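Local atomic coordinates of F-actin-capping protein subunit alpha (PDB entry 7A0H), a protein that probably caps the fast-growing barbed ends of actin filaments without needing calcium, blocking subunit exchange there, and works as a homodimer in the malaria parasite. Residues G211-V216 against F227-F233; E66-I70 against K157-Y163; K9-R13 against I40-I45; I58-F62 against R96-T101. All coordinates share one frame; numbering follows the deposited sequence. Where two conformers were deposited one is given.

Contact 1: residues G211-V216 against F227-F233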
# COMPACT_ATOMS: atom_id res chain seq x y z
N GLY A 211 -6.48 -8.47 24.03
CA GLY A 211 -7.17 -8.52 22.76
C GLY A 211 -6.50 -7.64 21.74
O GLY A 211 -5.70 -6.74 22.04
N THR A 212 -6.83 -7.95 20.47
CA THR A 212 -6.37 -7.16 19.32
C THR A 212 -7.51 -7.03 18.34
O THR A 212 -8.19 -8.01 18.04
CB THR A 212 -5.16 -7.83 18.67
OG1 THR A 212 -4.12 -8.03 19.65
CG2 THR A 212 -4.59 -7.00 17.44
N ILE A 213 -7.77 -5.81 17.91
CA ILE A 213 -8.76 -5.56 16.88
C ILE A 213 -8.07 -4.97 15.64
O ILE A 213 -7.46 -3.90 15.71
CB ILE A 213 -9.89 -4.62 17.37
CG1 ILE A 213 -10.68 -5.29 18.55
CG2 ILE A 213 -10.79 -4.34 16.24
CD1 ILE A 213 -11.82 -4.44 19.08
N ASP A 214 -8.21 -5.67 14.52
CA ASP A 214 -7.56 -5.31 13.25
C ASP A 214 -8.63 -4.91 12.25
O ASP A 214 -9.58 -5.67 12.03
CB ASP A 214 -6.78 -6.48 12.70
CG ASP A 214 -5.41 -6.69 13.41
OD1 ASP A 214 -4.69 -5.69 13.69
OD2 ASP A 214 -5.04 -7.88 13.65
N VAL A 215 -8.51 -3.71 11.69
CA VAL A 215 -9.42 -3.25 10.64
C VAL A 215 -8.56 -2.96 9.40
O VAL A 215 -7.56 -2.24 9.50
CB VAL A 215 -10.16 -1.98 11.06
CG1 VAL A 215 -11.33 -1.75 10.15
CG2 VAL A 215 -10.69 -2.14 12.46
N VAL A 216 -8.94 -3.52 8.25
CA VAL A 216 -8.15 -3.35 7.03
C VAL A 216 -9.08 -2.99 5.91
O VAL A 216 -9.96 -3.80 5.54
CB VAL A 216 -7.36 -4.62 6.59
CG1 VAL A 216 -6.39 -4.25 5.41
CG2 VAL A 216 -6.60 -5.27 7.71
N PHE A 227 -4.91 -0.76 3.83
CA PHE A 227 -4.90 0.29 4.83
C PHE A 227 -5.35 -0.29 6.18
O PHE A 227 -6.51 -0.63 6.39
CB PHE A 227 -5.81 1.42 4.38
CG PHE A 227 -5.98 2.49 5.40
CD1 PHE A 227 -7.22 2.81 5.89
CD2 PHE A 227 -4.88 3.21 5.84
CE1 PHE A 227 -7.38 3.78 6.83
CE2 PHE A 227 -5.02 4.22 6.73
CZ PHE A 227 -6.28 4.49 7.26
N LYS A 228 -4.43 -0.36 7.12
CA LYS A 228 -4.64 -1.11 8.34
C LYS A 228 -4.73 -0.22 9.56
O LYS A 228 -3.90 0.69 9.75
CB LYS A 228 -3.50 -2.09 8.58
CG LYS A 228 -3.25 -3.11 7.49
CD LYS A 228 -1.93 -3.76 7.83
CE LYS A 228 -1.76 -5.08 7.20
NZ LYS A 228 -0.51 -5.60 7.78
N THR A 229 -5.71 -0.52 10.41
CA THR A 229 -5.80 0.08 11.74
C THR A 229 -5.93 -1.00 12.80
O THR A 229 -6.59 -2.03 12.60
CB THR A 229 -6.94 1.06 11.90
OG1 THR A 229 -8.16 0.41 11.58
CG2 THR A 229 -6.76 2.18 10.96
N ARG A 230 -5.26 -0.73 13.91
CA ARG A 230 -5.09 -1.68 14.98
C ARG A 230 -5.28 -1.04 16.35
O ARG A 230 -4.73 0.02 16.63
CB ARG A 230 -3.70 -2.32 14.87
CG ARG A 230 -3.30 -3.00 16.14
CD ARG A 230 -2.05 -3.77 15.96
NE ARG A 230 -2.44 -5.01 15.33
CZ ARG A 230 -1.61 -5.95 14.93
NH1 ARG A 230 -0.31 -5.75 15.06
NH2 ARG A 230 -2.11 -7.07 14.40
N LYS A 231 -6.03 -1.71 17.19
CA LYS A 231 -6.04 -1.37 18.61
C LYS A 231 -5.87 -2.66 19.42
O LYS A 231 -6.46 -3.69 19.09
CB LYS A 231 -7.29 -0.59 18.99
CG LYS A 231 -7.01 0.21 20.20
CD LYS A 231 -8.12 1.19 20.43
CE LYS A 231 -7.80 2.11 21.55
NZ LYS A 231 -9.07 2.83 21.89
N VAL A 232 -4.97 -2.60 20.38
CA VAL A 232 -4.63 -3.64 21.31
C VAL A 232 -5.20 -3.27 22.70
O VAL A 232 -5.09 -2.11 23.12
CB VAL A 232 -3.09 -3.75 21.38
CG1 VAL A 232 -2.76 -4.73 22.47
CG2 VAL A 232 -2.53 -4.26 20.10
N PHE A 233 -5.70 -4.25 23.43
CA PHE A 233 -6.35 -4.11 24.73
C PHE A 233 -5.81 -5.13 25.74
O PHE A 233 -5.60 -6.31 25.36
CB PHE A 233 -7.88 -4.35 24.62
CG PHE A 233 -8.57 -3.47 23.64
CD1 PHE A 233 -8.97 -2.19 24.00
CD2 PHE A 233 -8.81 -3.89 22.34
CE1 PHE A 233 -9.58 -1.38 23.09
CE2 PHE A 233 -9.47 -3.03 21.44
CZ PHE A 233 -9.83 -1.83 21.81
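Gly-211 and Phe-233 face each other as a hydrogen-bonded pair in an antiparallel beta hairpin, the last two strands of the five-stranded sheet. Gly-211 N gives a 2.7 Å bond to Phe-233 O, and Phe-233 N returns one of 2.9 Å to Gly-211 O. The same ladder continues through Ile-213 with Lys-231 and Val-215 with Thr-229, each a pair of reciprocal backbone bonds. Along its other edge, 211-216 pairs with strand 187-200, and Ile-283 of the second subunit packs on Val-215.

Phe-233 is the largest contributor to the buried surface, with Ile-213 next. Both point to the same sheet face, and they meet diagonally: the isoleucine's CD1 lies 3.6 Å from Phe-233 CE2. Helix 243-266 packs over this face, touching Ile-213 through Val-261 and Phe-233 through Cys-257. Lys-231 lies on this face too, and its amine leaves the hairpin to make salt bridges with Asp-260 and Asp-264 of that helix.

The other face is polar where Asp-214 stands beside Arg-230 in a non-hydrogen-bonded pair. The arginine chain bends at its third torsion (chi3 -81°), which turns the guanidinium back over the first strand and lays it against the methyl of Thr-212. It then grips the carboxylate side-on. NE reaches OD1 of Asp-214 at 2.9 Å, tilted from the guanidinium plane, whereas Arg-230 NH2 meets Asp-214 OD2 in that plane at 3.1 Å, both oxygens using their syn lone pairs.

Contact 2: residues E66-I70 against K157-Y163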
# COMPACT_ATOMS: atom_id res chain seq x y z
N GLU A 66 -20.44 -23.25 6.84
CA GLU A 66 -19.40 -23.31 7.85
C GLU A 66 -18.11 -22.68 7.33
O GLU A 66 -17.96 -22.32 6.16
CB GLU A 66 -19.08 -24.75 8.28
CG GLU A 66 -20.24 -25.59 8.83
CD GLU A 66 -20.77 -25.19 10.19
OE1 GLU A 66 -20.20 -24.30 10.89
OE2 GLU A 66 -21.80 -25.79 10.57
N TYR A 67 -17.18 -22.50 8.26
CA TYR A 67 -15.89 -21.93 7.95
C TYR A 67 -14.86 -22.61 8.85
O TYR A 67 -15.14 -22.93 10.01
CB TYR A 67 -15.79 -20.41 8.19
CG TYR A 67 -16.60 -19.60 7.17
CD1 TYR A 67 -16.11 -19.32 5.89
CD2 TYR A 67 -17.89 -19.11 7.51
CE1 TYR A 67 -16.90 -18.61 4.96
CE2 TYR A 67 -18.66 -18.43 6.58
CZ TYR A 67 -18.18 -18.18 5.32
OH TYR A 67 -18.96 -17.48 4.44
N ILE A 68 -13.71 -22.85 8.28
CA ILE A 68 -12.50 -23.18 9.00
C ILE A 68 -11.76 -21.88 9.06
O ILE A 68 -11.73 -21.13 8.07
CB ILE A 68 -11.64 -24.24 8.26
CG1 ILE A 68 -12.34 -25.59 8.15
CG2 ILE A 68 -10.31 -24.39 8.99
CD1 ILE A 68 -12.45 -26.26 9.51
N ILE A 69 -11.16 -21.59 10.21
CA ILE A 69 -10.39 -20.35 10.33
C ILE A 69 -8.93 -20.71 10.46
O ILE A 69 -8.55 -21.49 11.35
CB ILE A 69 -10.84 -19.51 11.51
CG1 ILE A 69 -12.37 -19.42 11.59
CG2 ILE A 69 -10.26 -18.13 11.33
CD1 ILE A 69 -12.75 -18.56 12.71
N ILE A 70 -8.11 -20.13 9.60
CA ILE A 70 -6.72 -20.47 9.53
C ILE A 70 -5.93 -19.51 10.37
O ILE A 70 -5.91 -18.33 10.06
CB ILE A 70 -6.18 -20.37 8.09
CG1 ILE A 70 -7.04 -21.06 7.04
CG2 ILE A 70 -4.84 -20.95 8.06
CD1 ILE A 70 -7.27 -22.50 7.32
N LYS A 157 -19.20 -12.02 4.88
CA LYS A 157 -18.92 -13.34 5.44
C LYS A 157 -18.39 -13.17 6.85
O LYS A 157 -17.41 -12.42 7.05
CB LYS A 157 -17.90 -14.13 4.59
CG LYS A 157 -18.36 -14.44 3.13
CD LYS A 157 -17.29 -15.21 2.32
CE LYS A 157 -17.84 -15.73 0.98
NZ LYS A 157 -18.87 -16.84 1.11
N CYS A 158 -19.03 -13.86 7.82
CA CYS A 158 -18.80 -13.67 9.25
C CYS A 158 -18.48 -15.02 9.86
O CYS A 158 -19.06 -16.05 9.49
CB CYS A 158 -20.02 -13.05 9.99
SG CYS A 158 -19.72 -12.67 11.80
N ALA A 159 -17.56 -15.02 10.81
CA ALA A 159 -17.30 -16.26 11.52
C ALA A 159 -16.74 -15.93 12.88
O ALA A 159 -16.09 -14.87 13.07
CB ALA A 159 -16.36 -17.19 10.69
N SER A 160 -17.02 -16.82 13.84
CA SER A 160 -16.51 -16.68 15.19
C SER A 160 -16.27 -18.08 15.74
O SER A 160 -17.02 -19.02 15.43
CB SER A 160 -17.51 -15.98 16.16
OG SER A 160 -18.81 -16.66 16.15
N SER A 161 -15.34 -18.17 16.70
CA SER A 161 -14.96 -19.50 17.16
C SER A 161 -14.32 -19.34 18.50
O SER A 161 -13.74 -18.31 18.74
CB SER A 161 -13.93 -20.14 16.16
OG SER A 161 -13.59 -21.40 16.66
N VAL A 162 -14.35 -20.37 19.34
CA VAL A 162 -13.53 -20.32 20.55
C VAL A 162 -12.70 -21.60 20.63
O VAL A 162 -13.24 -22.72 20.48
CB VAL A 162 -14.37 -20.14 21.85
CG1 VAL A 162 -13.40 -19.99 23.00
CG2 VAL A 162 -15.24 -18.77 21.89
N TYR A 163 -11.40 -21.44 20.92
CA TYR A 163 -10.44 -22.54 20.98
C TYR A 163 -9.87 -22.71 22.38
O TYR A 163 -9.55 -21.73 23.06
CB TYR A 163 -9.18 -22.32 20.00
CG TYR A 163 -9.56 -22.02 18.59
CD1 TYR A 163 -9.69 -23.05 17.63
CD2 TYR A 163 -9.86 -20.74 18.22
CE1 TYR A 163 -10.11 -22.79 16.34
CE2 TYR A 163 -10.24 -20.44 16.90
CZ TYR A 163 -10.36 -21.45 15.96
OH TYR A 163 -10.78 -21.15 14.65
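Tyr-67 lies across Lys-157 at about a right angle, its hydroxyl resting on the lysine's aliphatic chain: Tyr-67 OH is 3.4 Å from Lys-157 CG. The lysine is extended until its last torsion (chi4 -69°), where it curls so that NZ comes back to the same hydroxyl, a weak hydrogen bond of 3.4 Å. Farther down the ring, Tyr-67 CD2 meets the methyl of Ala-159 at 4.0 Å. Ile-69, two residues on and pointing the same way, puts CD1 against Ser-161 CB at 4.0 Å. The phenol oxygen of the other tyrosine, Tyr-163 OH, rests against Ile-69 CB at 3.5 Å.

Behind these contacts, Ser-161 OG sits 3.3 Å above the plane of the Tyr-163 ring, toward its rim, and Pro-83 touches both residues. Leu-59 of the neighbouring strand packs beside Tyr-67, Ile-69 and Ala-159. Cys-158 points the other way, against Cys-179 of strand 170-183, with which a disulfide has been observed.

The two strands cross at 63° without backbone hydrogen bonds between them. This is face-to-face sheet packing, in which the small hairpin 58-62/66-70 lies on the strand of the antiparallel five-stranded sheet that is outermost within this chain.

Contact 3: residues K9-R13 against I40-I45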
# COMPACT_ATOMS: atom_id res chain seq x y z
N LYS A 9 13.91 -16.92 -4.59
CA LYS A 9 13.12 -16.98 -3.37
C LYS A 9 13.03 -15.60 -2.76
O LYS A 9 11.97 -15.18 -2.28
CB LYS A 9 13.75 -17.95 -2.39
CG LYS A 9 13.62 -19.42 -2.76
CD LYS A 9 14.02 -20.33 -1.61
CE LYS A 9 13.80 -21.80 -1.95
NZ LYS A 9 14.13 -22.68 -0.82
N LYS A 10 14.19 -14.91 -2.75
CA LYS A 10 14.22 -13.56 -2.22
C LYS A 10 13.27 -12.68 -2.99
O LYS A 10 12.59 -11.83 -2.41
CB LYS A 10 15.63 -13.00 -2.30
CG LYS A 10 16.60 -13.77 -1.44
CD LYS A 10 17.99 -13.19 -1.54
CE LYS A 10 18.96 -14.00 -0.71
NZ LYS A 10 20.37 -13.56 -0.91
N PHE A 11 13.15 -12.94 -4.29
CA PHE A 11 12.27 -12.12 -5.11
C PHE A 11 10.80 -12.49 -4.91
O PHE A 11 9.96 -11.61 -4.79
CB PHE A 11 12.65 -12.28 -6.58
CG PHE A 11 11.74 -11.57 -7.51
CD1 PHE A 11 11.75 -10.21 -7.60
CD2 PHE A 11 10.89 -12.28 -8.32
CE1 PHE A 11 10.91 -9.57 -8.46
CE2 PHE A 11 10.05 -11.64 -9.17
CZ PHE A 11 10.06 -10.29 -9.25
N ILE A 12 10.51 -13.80 -4.85
CA ILE A 12 9.13 -14.25 -4.63
C ILE A 12 8.62 -13.77 -3.29
O ILE A 12 7.46 -13.39 -3.14
CB ILE A 12 9.07 -15.79 -4.75
CG1 ILE A 12 9.10 -16.21 -6.21
CG2 ILE A 12 7.80 -16.29 -4.05
CD1 ILE A 12 9.31 -17.68 -6.45
N ARG A 13 9.49 -13.80 -2.28
CA ARG A 13 9.15 -13.28 -0.96
C ARG A 13 8.92 -11.78 -1.01
O ARG A 13 7.93 -11.28 -0.48
CB ARG A 13 10.26 -13.65 0.01
CG ARG A 13 10.06 -13.21 1.42
CD ARG A 13 10.88 -14.06 2.34
NE ARG A 13 10.19 -15.32 2.58
CZ ARG A 13 10.76 -16.40 3.09
NH1 ARG A 13 12.05 -16.38 3.40
NH2 ARG A 13 10.04 -17.50 3.29
N ILE A 40 10.23 -27.18 -6.04
CA ILE A 40 10.75 -26.56 -4.83
C ILE A 40 10.10 -25.21 -4.62
O ILE A 40 9.73 -24.83 -3.49
CB ILE A 40 12.28 -26.42 -4.90
CG1 ILE A 40 12.92 -27.79 -4.77
CG2 ILE A 40 12.76 -25.43 -3.82
CD1 ILE A 40 14.42 -27.80 -4.90
N ILE A 41 9.93 -24.46 -5.70
CA ILE A 41 9.35 -23.13 -5.53
C ILE A 41 7.84 -23.18 -5.53
O ILE A 41 7.22 -22.24 -5.06
CB ILE A 41 9.90 -22.14 -6.58
CG1 ILE A 41 9.15 -22.21 -7.91
CG2 ILE A 41 11.40 -22.34 -6.74
CD1 ILE A 41 8.09 -21.16 -8.01
N GLN A 42 7.23 -24.26 -6.03
CA GLN A 42 5.81 -24.44 -5.80
C GLN A 42 5.56 -24.63 -4.33
O GLN A 42 4.66 -24.03 -3.77
CB GLN A 42 5.30 -25.61 -6.63
CG GLN A 42 5.28 -25.21 -8.09
CD GLN A 42 3.90 -24.89 -8.59
OE1 GLN A 42 2.90 -24.99 -7.85
NE2 GLN A 42 3.82 -24.43 -9.84
N ASN A 43 6.42 -25.38 -3.66
CA ASN A 43 6.30 -25.67 -2.24
C ASN A 43 6.74 -24.51 -1.36
O ASN A 43 6.11 -24.25 -0.32
CB ASN A 43 7.10 -26.93 -1.93
CG ASN A 43 6.46 -28.18 -2.52
OD1 ASN A 43 5.23 -28.24 -2.67
ND2 ASN A 43 7.29 -29.14 -2.91
N PHE A 44 7.80 -23.81 -1.74
CA PHE A 44 8.18 -22.56 -1.13
C PHE A 44 7.02 -21.59 -1.17
O PHE A 44 6.66 -20.98 -0.16
CB PHE A 44 9.38 -21.97 -1.87
CG PHE A 44 9.84 -20.64 -1.37
CD1 PHE A 44 10.66 -20.54 -0.26
CD2 PHE A 44 9.51 -19.48 -2.06
CE1 PHE A 44 11.11 -19.31 0.16
CE2 PHE A 44 9.95 -18.27 -1.63
CZ PHE A 44 10.76 -18.19 -0.52
N ILE A 45 6.34 -21.50 -2.31
CA ILE A 45 5.23 -20.59 -2.41
C ILE A 45 4.12 -21.08 -1.50
O ILE A 45 3.49 -20.28 -0.79
CB ILE A 45 4.77 -20.45 -3.86
CG1 ILE A 45 5.80 -19.71 -4.72
CG2 ILE A 45 3.47 -19.63 -3.97
CD1 ILE A 45 5.45 -19.74 -6.25
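Lys-9 runs its aliphatic chain over one face of the Phe-44 ring, and this CH-pi contact dominates the meeting of the two helices. CG of Lys-9 stands 3.8 Å from the Phe-44 ring centroid and only 9° off the normal, nearly over the centre. On one side of it, Lys-9 CB approaches Phe-44 CZ at 3.5 Å. On the other, Lys-9 CD follows the ring back to Phe-44 CD1 at 3.6 Å, the extended chain tracking across the aromatic surface toward helix 39-55, which carries the phenylalanine. With CG anti to the backbone N (chi1 178°), the Phe-44 ring is directed at helix 3-18.

Purely apolar contacts lie deeper. Ile-12 slides past the phenylalanine in the opposite direction and sets its CG2 at the ring edge, in plane, 3.8 Å from Phe-44 CE2. The same methyl touches Ile-45 CG1 at 4.0 Å, while Ile-12 CD1 meets CD1 of Ile-41. These residues belong to the N-terminal three-helix bundle: helices 3-18 and 39-55 run in roughly the same direction, and helix 21-35 packs against the isoleucines through Leu-31, Phe-35 and Ile-28.

A charged group also meets the ring, from the other side of its plane to Lys-9. The Arg-13 guanidinium, its plane 42° from that of Phe-44, offers a face to the ring, with Phe-44 CZ off-centre 3.9 Å above the guanidinium plane.

Contact 4: residues I58-F62 against R96-T101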
# COMPACT_ATOMS: atom_id res chain seq x y z
N ILE A 58 -7.56 -16.02 7.93
CA ILE A 58 -8.30 -16.27 6.69
C ILE A 58 -9.40 -17.28 6.97
O ILE A 58 -9.19 -18.31 7.61
CB ILE A 58 -7.33 -16.81 5.61
CG1 ILE A 58 -6.43 -15.71 5.02
CG2 ILE A 58 -8.02 -17.59 4.48
CD1 ILE A 58 -7.14 -14.49 4.74
N LEU A 59 -10.53 -17.06 6.33
CA LEU A 59 -11.64 -17.99 6.33
C LEU A 59 -11.69 -18.89 5.10
O LEU A 59 -11.81 -18.39 3.98
CB LEU A 59 -12.96 -17.22 6.33
CG LEU A 59 -13.24 -16.20 7.47
CD1 LEU A 59 -14.67 -15.70 7.24
CD2 LEU A 59 -13.01 -16.91 8.79
N ILE A 60 -11.84 -20.18 5.34
CA ILE A 60 -12.05 -21.16 4.29
C ILE A 60 -13.42 -21.79 4.48
O ILE A 60 -13.70 -22.34 5.54
CB ILE A 60 -10.95 -22.24 4.25
CG1 ILE A 60 -9.67 -21.54 3.83
CG2 ILE A 60 -11.38 -23.33 3.29
CD1 ILE A 60 -8.46 -22.37 3.88
N PRO A 61 -14.28 -21.71 3.51
CA PRO A 61 -15.61 -22.28 3.65
C PRO A 61 -15.57 -23.79 3.73
O PRO A 61 -14.81 -24.46 3.01
CB PRO A 61 -16.31 -21.87 2.34
CG PRO A 61 -15.50 -20.78 1.81
CD PRO A 61 -14.10 -21.03 2.23
N PHE A 62 -16.46 -24.32 4.55
CA PHE A 62 -16.50 -25.73 4.87
C PHE A 62 -17.95 -26.18 4.78
O PHE A 62 -18.82 -25.54 5.37
CB PHE A 62 -15.88 -25.95 6.27
CG PHE A 62 -15.97 -27.33 6.73
CD1 PHE A 62 -15.66 -28.37 5.88
CD2 PHE A 62 -16.30 -27.62 8.03
CE1 PHE A 62 -15.75 -29.66 6.29
CE2 PHE A 62 -16.39 -28.90 8.46
CZ PHE A 62 -16.11 -29.93 7.59
N ARG A 96 -7.51 -22.19 -1.09
CA ARG A 96 -8.41 -21.80 0.01
C ARG A 96 -9.65 -22.68 0.01
O ARG A 96 -10.79 -22.21 -0.09
CB ARG A 96 -8.80 -20.32 -0.07
CG ARG A 96 -7.66 -19.36 0.28
CD ARG A 96 -8.17 -17.96 0.61
NE ARG A 96 -7.06 -17.05 0.93
CZ ARG A 96 -7.20 -15.73 1.11
NH1 ARG A 96 -8.40 -15.15 0.99
NH2 ARG A 96 -6.15 -14.99 1.44
N LYS A 97 -9.41 -23.98 0.11
CA LYS A 97 -10.49 -24.93 0.19
C LYS A 97 -10.10 -26.05 1.11
O LYS A 97 -8.91 -26.25 1.40
CB LYS A 97 -10.91 -25.49 -1.17
CG LYS A 97 -9.83 -26.29 -1.91
CD LYS A 97 -10.43 -27.07 -3.12
CE LYS A 97 -9.39 -27.81 -3.96
NZ LYS A 97 -10.06 -28.38 -5.18
N VAL A 98 -11.12 -26.74 1.60
CA VAL A 98 -10.93 -27.93 2.40
C VAL A 98 -10.76 -29.14 1.48
O VAL A 98 -11.66 -29.43 0.67
CB VAL A 98 -12.13 -28.14 3.33
CG1 VAL A 98 -11.97 -29.42 4.12
CG2 VAL A 98 -12.24 -26.97 4.29
N ILE A 99 -9.72 -29.92 1.72
CA ILE A 99 -9.46 -31.09 0.88
C ILE A 99 -9.58 -32.40 1.64
O ILE A 99 -9.51 -33.46 1.03
CB ILE A 99 -8.08 -31.00 0.20
CG1 ILE A 99 -6.93 -30.87 1.23
CG2 ILE A 99 -8.02 -29.76 -0.63
CD1 ILE A 99 -5.47 -30.84 0.64
N ASP A 100 -9.73 -32.38 2.96
CA ASP A 100 -9.97 -33.62 3.70
C ASP A 100 -10.36 -33.22 5.12
O ASP A 100 -10.06 -32.12 5.59
CB ASP A 100 -8.70 -34.51 3.60
CG ASP A 100 -8.90 -35.92 4.08
OD1 ASP A 100 -9.96 -36.57 3.76
OD2 ASP A 100 -7.92 -36.40 4.71
N THR A 101 -11.06 -34.10 5.81
CA THR A 101 -11.38 -33.82 7.19
C THR A 101 -11.21 -35.10 7.98
O THR A 101 -11.51 -36.19 7.47
CB THR A 101 -12.78 -33.30 7.38
OG1 THR A 101 -13.67 -34.27 6.85
CG2 THR A 101 -12.99 -32.01 6.66
O HOH W 1 -10.73 -15.85 1.91
O HOH W 2 -13.60 -25.78 1.02
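Val-98 N and Pro-61 O are joined by one water, which accepts from the amide at 2.7 Å from Val-98 N and donates to the carbonyl at 2.7 Å from Pro-61 O. No direct hydrogen bond links the two segments; the strands cross at 57°. A second water sits near the opposite end, held weakly between Arg-96 NH1 and Leu-59 O.

Around these bridges the contact is apolar. Ile-60 pushes CG2 against the backbone of the other segment, 3.6 Å from Lys-97 CA, and the same methyl meets Val-98 CG2 at 3.9 Å. That valine methyl also touches the Phe-62 ring at CD1. Beyond it, Thr-101 approaches Phe-62 from the opposite direction, its CG2 lying 3.6 Å from Phe-62 CE1.

Arg-96 buries the most surface. It occupies a left-handed backbone conformation (phi 57°, psi 57°) within a G1 beta bulge formed with strand 87-92. The extended chain carries the guanidinium past the isoleucine Ile-58 at about a right angle, laying one face over its CD1, and Ile-58 CD1 is 3.5 Å from Arg-96 NH2. Asn-53 of helix 39-55 touches both residues.

With one firm water bridge and no direct hydrogen bond between them, these two segments meet mainly through methyl groups and the arginine's flat side; Arg-96 is exposed, and its charge probably stays solvated while one face of its guanidinium lies against Ile-58.

How the contacts relate
Contacts 2 and 4 share the hairpin 58-62/66-70, whose strands are paired in an antiparallel ladder; contact 2 joins it to the five-stranded sheet and contact 4 to the four-stranded one. Contact 2 lies nearest the chain's centre (about 8 Å, centre to centre) and has no fully exposed participant, whereas contact 4 brings in exposed residues and bridging waters. Contact 1 belongs to the same large sheet as contact 2 but at its other end within this chain; it alone is built on backbone bonds, with a salt bridge on its more exposed face. Contact 3, its centre farthest from that of the chain (about 25 Å), is helix-to-helix packing without hydrogen bonds; its helix 39-55 leads into strand 58-62.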